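Local coordinates for VWFA domain-containing protein (Bacteroides thetaiotaomicron, PDB 3IBS) that is of unknown function but carries a von Willebrand factor A domain that binds magnesium, probably at a metal-ion-dependent adhesion site, at residues L18-S23 and E80-S85; I56-D61 and T92-A97. All coordinates share one frame; numbering follows the deposited sequence.

Interaction 1. Residues L18-S23 and E80-S85. With MG (magnesium ion), chain I.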
# COMPACT_ATOMS: atom_id res chain seq x y z
N LEU A 18 7.74 -22.46 7.53
CA LEU A 18 6.97 -21.26 7.26
C LEU A 18 7.86 -20.01 7.30
O LEU A 18 8.49 -19.71 8.32
CB LEU A 18 5.82 -21.15 8.27
CG LEU A 18 4.96 -19.87 8.28
CD1 LEU A 18 4.26 -19.64 6.91
CD2 LEU A 18 3.92 -19.97 9.42
N ASP A 19 7.85 -19.27 6.20
CA ASP A 19 8.47 -17.96 6.10
C ASP A 19 7.74 -17.00 7.04
O ASP A 19 6.53 -16.80 6.89
CB ASP A 19 8.36 -17.47 4.64
CG ASP A 19 9.22 -16.24 4.35
OD1 ASP A 19 9.41 -15.40 5.26
OD2 ASP A 19 9.71 -16.10 3.19
N ILE A 20 8.46 -16.43 8.01
CA ILE A 20 7.91 -15.38 8.87
C ILE A 20 8.69 -14.04 8.75
O ILE A 20 8.66 -13.19 9.66
CB ILE A 20 7.80 -15.83 10.36
CG1 ILE A 20 9.19 -16.07 11.00
CG2 ILE A 20 6.84 -17.04 10.48
CD1 ILE A 20 9.19 -16.03 12.58
N SER A 21 9.39 -13.85 7.65
CA SER A 21 10.03 -12.55 7.39
C SER A 21 8.97 -11.44 7.19
O SER A 21 7.78 -11.75 7.00
CB SER A 21 10.96 -12.62 6.18
OG SER A 21 10.23 -12.81 4.99
N ASN A 22 9.41 -10.18 7.26
CA ASN A 22 8.53 -9.00 7.18
C ASN A 22 7.64 -8.97 5.95
O ASN A 22 6.49 -8.52 6.02
CB ASN A 22 9.37 -7.70 7.23
CG ASN A 22 10.07 -7.52 8.56
OD1 ASN A 22 9.57 -7.98 9.59
ND2 ASN A 22 11.23 -6.86 8.55
N SER A 23 8.15 -9.47 4.82
CA SER A 23 7.38 -9.48 3.58
C SER A 23 6.07 -10.29 3.70
O SER A 23 5.12 -10.08 2.94
CB SER A 23 8.24 -10.01 2.43
OG SER A 23 8.70 -11.32 2.77
N GLU A 80 -0.88 -20.56 16.41
CA GLU A 80 -1.43 -19.25 16.77
C GLU A 80 -0.38 -18.26 17.28
O GLU A 80 -0.49 -17.05 17.06
CB GLU A 80 -2.61 -19.43 17.75
CG GLU A 80 -2.84 -18.28 18.74
CD GLU A 80 -1.89 -18.31 19.96
OE1 GLU A 80 -1.57 -19.43 20.47
OE2 GLU A 80 -1.46 -17.22 20.40
N SER A 81 0.65 -18.76 17.96
CA SER A 81 1.67 -17.89 18.54
C SER A 81 2.72 -17.39 17.50
O SER A 81 3.57 -16.55 17.82
CB SER A 81 2.35 -18.59 19.72
OG SER A 81 3.37 -19.48 19.26
N ILE A 82 2.66 -17.90 16.27
CA ILE A 82 3.62 -17.53 15.24
C ILE A 82 3.46 -16.07 14.75
O ILE A 82 2.37 -15.67 14.37
CB ILE A 82 3.59 -18.53 14.04
CG1 ILE A 82 4.06 -19.92 14.51
CG2 ILE A 82 4.45 -18.01 12.87
CD1 ILE A 82 3.91 -21.03 13.50
N SER A 83 4.54 -15.30 14.81
CA SER A 83 4.59 -13.96 14.21
C SER A 83 6.05 -13.62 13.88
O SER A 83 6.95 -14.27 14.40
CB SER A 83 3.98 -12.93 15.17
OG SER A 83 4.88 -12.62 16.21
N PRO A 84 6.29 -12.60 13.03
CA PRO A 84 7.65 -12.24 12.61
C PRO A 84 8.61 -11.90 13.75
O PRO A 84 9.81 -12.07 13.61
CB PRO A 84 7.42 -11.00 11.72
CG PRO A 84 6.05 -11.25 11.14
CD PRO A 84 5.28 -11.79 12.32
N SER A 85 8.08 -11.40 14.87
CA SER A 85 8.93 -11.05 16.02
C SER A 85 9.62 -12.28 16.65
O SER A 85 10.58 -12.12 17.41
CB SER A 85 8.13 -10.28 17.06
OG SER A 85 7.04 -11.06 17.49
MG MG I . 10.67 -11.91 3.08
O HOH W 1 10.36 -13.69 2.18
O HOH W 2 10.90 -12.28 10.97
O HOH W 3 10.92 -10.09 4.05
O HOH W 4 11.19 -11.05 1.26
O HOH W 5 12.69 -12.32 3.50
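Ile20 O accepts from a water 2.7 Å away, which also lies near Pro84 O, and meets the CA-H of Pro84 in a weak C-H...O contact, CA to Ile20 O 3.3 Å. Protons run short around that water, so it need not serve both carbonyls. No direct hydrogen bond joins the segments; apart from these polar contacts, the packing is mostly aliphatic. With its CG1 between the backbone N and the carbonyl carbon (chi1 66°), Ile20 brings CD1 to 3.4 Å from Ser83 O, and its CG2 meets CG2 of Ile82 at 3.5 Å, the two side chains crossing at about a right angle. CD2 of Leu18 reaches the same Ile82 methyl. Asp19 OD1 takes both the backbone N of Ser21, an Asx turn, and Ser21 OG at 2.7 Å, the hydroxyl on its syn lone pair. Ser21 OG and Ser23 OG bind magnesium at 2.2 and 2.1 Å, four waters filling the shell; Asp19 OD2 acts through one of them, and Ser23 OG is hydrogen-bonded to Asp120 OD2. In this DxSxS signature neutral hydroxyls bind the metal directly and negative charge sits in the second shell, probably leaving it strongly electrophilic.

Interaction 2. Residues I56-D61 and T92-A97; sequences IVFAGD and TAIGEA
Phe58 lies against the start of helix 94-102, its ring meeting several residues of 92-97. CE1 and CZ both come to 3.7 Å from CG1 of Ile94, whose CA stands over one face, offset toward the rim. CD2 approaches the methyl of Ala97 obliquely at 3.6 Å, and CG2 of Thr92 sits at the ring edge, near its plane. Phe58 holds CG between the backbone N and the carbonyl carbon (chi1 71°), which turns the ring toward the first turn of the helix. An alanine here would probably open a gap against Ile94 CG1 and Ala97 CB. Along the strand, CG2 of Ile56 adds a 4.0 Å contact with Ala97 CB.

Beyond the strand end the polar link takes over: Ala93 N donates to Ala59 O at 2.8 Å, with an N-H...O angle of 159°. Ala93 is both the N-cap residue of the helix and the centre of an inverse gamma turn, and its methyl packs on the carbonyls of Ala59 and Gly60. At the rim, Asp61 OD1 and Glu96 OE1 lie 4.2 Å apart, like charges that may be eased by Lys89, which forms a long, weak ion pair with Asp61 OD1.

Further out, Thr92 OG1 is hydrogen-bonded to Glu122 O and Thr92 O to His124 ND1, which fix the turn before the helix. Thr92 lies about 4 Å from the magnesium at its nearest side-chain atom. Its place, in the loop leading into the helix at the C-terminal end of the parallel strands, is consistent with the threonine of the second loop in the metal-ion-dependent adhesion site of vWA domains.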
# COMPACT_ATOMS: atom_id res chain seq x y z
N ILE A 56 8.61 -25.49 11.43
CA ILE A 56 9.81 -24.67 11.52
C ILE A 56 9.40 -23.29 11.03
O ILE A 56 8.60 -23.20 10.11
CB ILE A 56 10.88 -25.23 10.56
CG1 ILE A 56 11.51 -26.49 11.17
CG2 ILE A 56 11.94 -24.18 10.19
CD1 ILE A 56 12.11 -27.40 10.15
N VAL A 57 9.88 -22.24 11.70
CA VAL A 57 9.69 -20.89 11.20
C VAL A 57 11.06 -20.37 10.75
O VAL A 57 12.10 -20.78 11.29
CB VAL A 57 8.99 -19.96 12.23
CG1 VAL A 57 7.52 -20.40 12.45
CG2 VAL A 57 9.73 -19.97 13.59
N PHE A 58 11.08 -19.53 9.71
CA PHE A 58 12.36 -18.98 9.25
C PHE A 58 12.24 -17.57 8.73
O PHE A 58 11.18 -17.13 8.22
CB PHE A 58 13.01 -19.89 8.18
CG PHE A 58 12.30 -19.90 6.84
CD1 PHE A 58 12.65 -18.97 5.84
CD2 PHE A 58 11.30 -20.83 6.57
CE1 PHE A 58 12.02 -18.97 4.60
CE2 PHE A 58 10.66 -20.86 5.34
CZ PHE A 58 11.00 -19.93 4.34
N ALA A 59 13.34 -16.85 8.88
CA ALA A 59 13.54 -15.63 8.14
C ALA A 59 15.03 -15.65 7.77
O ALA A 59 15.43 -16.44 6.93
CB ALA A 59 13.12 -14.40 8.98
N GLY A 60 15.84 -14.82 8.42
CA GLY A 60 17.30 -14.90 8.26
C GLY A 60 17.92 -16.14 8.89
O GLY A 60 18.97 -16.60 8.43
N ASP A 61 17.28 -16.66 9.93
CA ASP A 61 17.61 -17.96 10.53
C ASP A 61 16.37 -18.84 10.50
O ASP A 61 15.26 -18.34 10.21
CB ASP A 61 18.03 -17.78 12.01
CG ASP A 61 19.34 -16.98 12.18
OD1 ASP A 61 20.30 -17.19 11.39
OD2 ASP A 61 19.42 -16.14 13.11
N THR A 92 15.79 -14.77 3.86
CA THR A 92 14.88 -15.77 3.35
C THR A 92 15.63 -17.10 3.29
O THR A 92 15.92 -17.61 2.21
CB THR A 92 14.35 -15.40 1.94
OG1 THR A 92 13.89 -14.04 1.94
CG2 THR A 92 13.17 -16.32 1.51
N ALA A 93 15.92 -17.65 4.47
CA ALA A 93 16.80 -18.82 4.58
C ALA A 93 16.08 -20.15 4.39
O ALA A 93 15.98 -20.97 5.31
CB ALA A 93 17.56 -18.79 5.93
N ILE A 94 15.55 -20.35 3.17
CA ILE A 94 14.79 -21.55 2.82
C ILE A 94 15.65 -22.83 2.92
O ILE A 94 15.16 -23.86 3.40
CB ILE A 94 14.12 -21.45 1.41
CG1 ILE A 94 13.11 -20.29 1.34
CG2 ILE A 94 13.40 -22.77 1.05
CD1 ILE A 94 12.73 -19.89 -0.12
N GLY A 95 16.90 -22.76 2.46
CA GLY A 95 17.84 -23.89 2.55
C GLY A 95 18.08 -24.37 3.98
O GLY A 95 17.96 -25.56 4.26
N GLU A 96 18.42 -23.43 4.87
CA GLU A 96 18.55 -23.74 6.29
C GLU A 96 17.27 -24.40 6.86
O GLU A 96 17.37 -25.36 7.63
CB GLU A 96 18.92 -22.47 7.09
CG GLU A 96 20.32 -21.93 6.80
CD GLU A 96 20.64 -20.64 7.57
OE1 GLU A 96 20.03 -20.39 8.63
OE2 GLU A 96 21.50 -19.85 7.10
N ALA A 97 16.10 -23.91 6.46
CA ALA A 97 14.84 -24.48 6.97
C ALA A 97 14.63 -25.92 6.47
O ALA A 97 14.30 -26.81 7.26
CB ALA A 97 13.64 -23.57 6.64

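How the interactions relate
Interactions 1 and 2 share the central sheet: strands 13-19 and 52-58 are neighbours, with Leu18 N bonded to Ile56 O and Ile20 N to Phe58 O, both probable hydrogen bonds. Each strand then runs into a loop that another segment covers, 80-85 over one and the start of helix 94-102 over the other. Interaction 2 is the more buried, built on an aromatic ring, apolar side chains and one direct backbone bond. Interaction 1 is partly buried and has no direct bond across it, relying mainly on aliphatic packing, with a water near both carbonyls. Ile82 also packs on Val57. The metal lies beside both: 18-23 supplies ligands, 92-97 a nearby threonine.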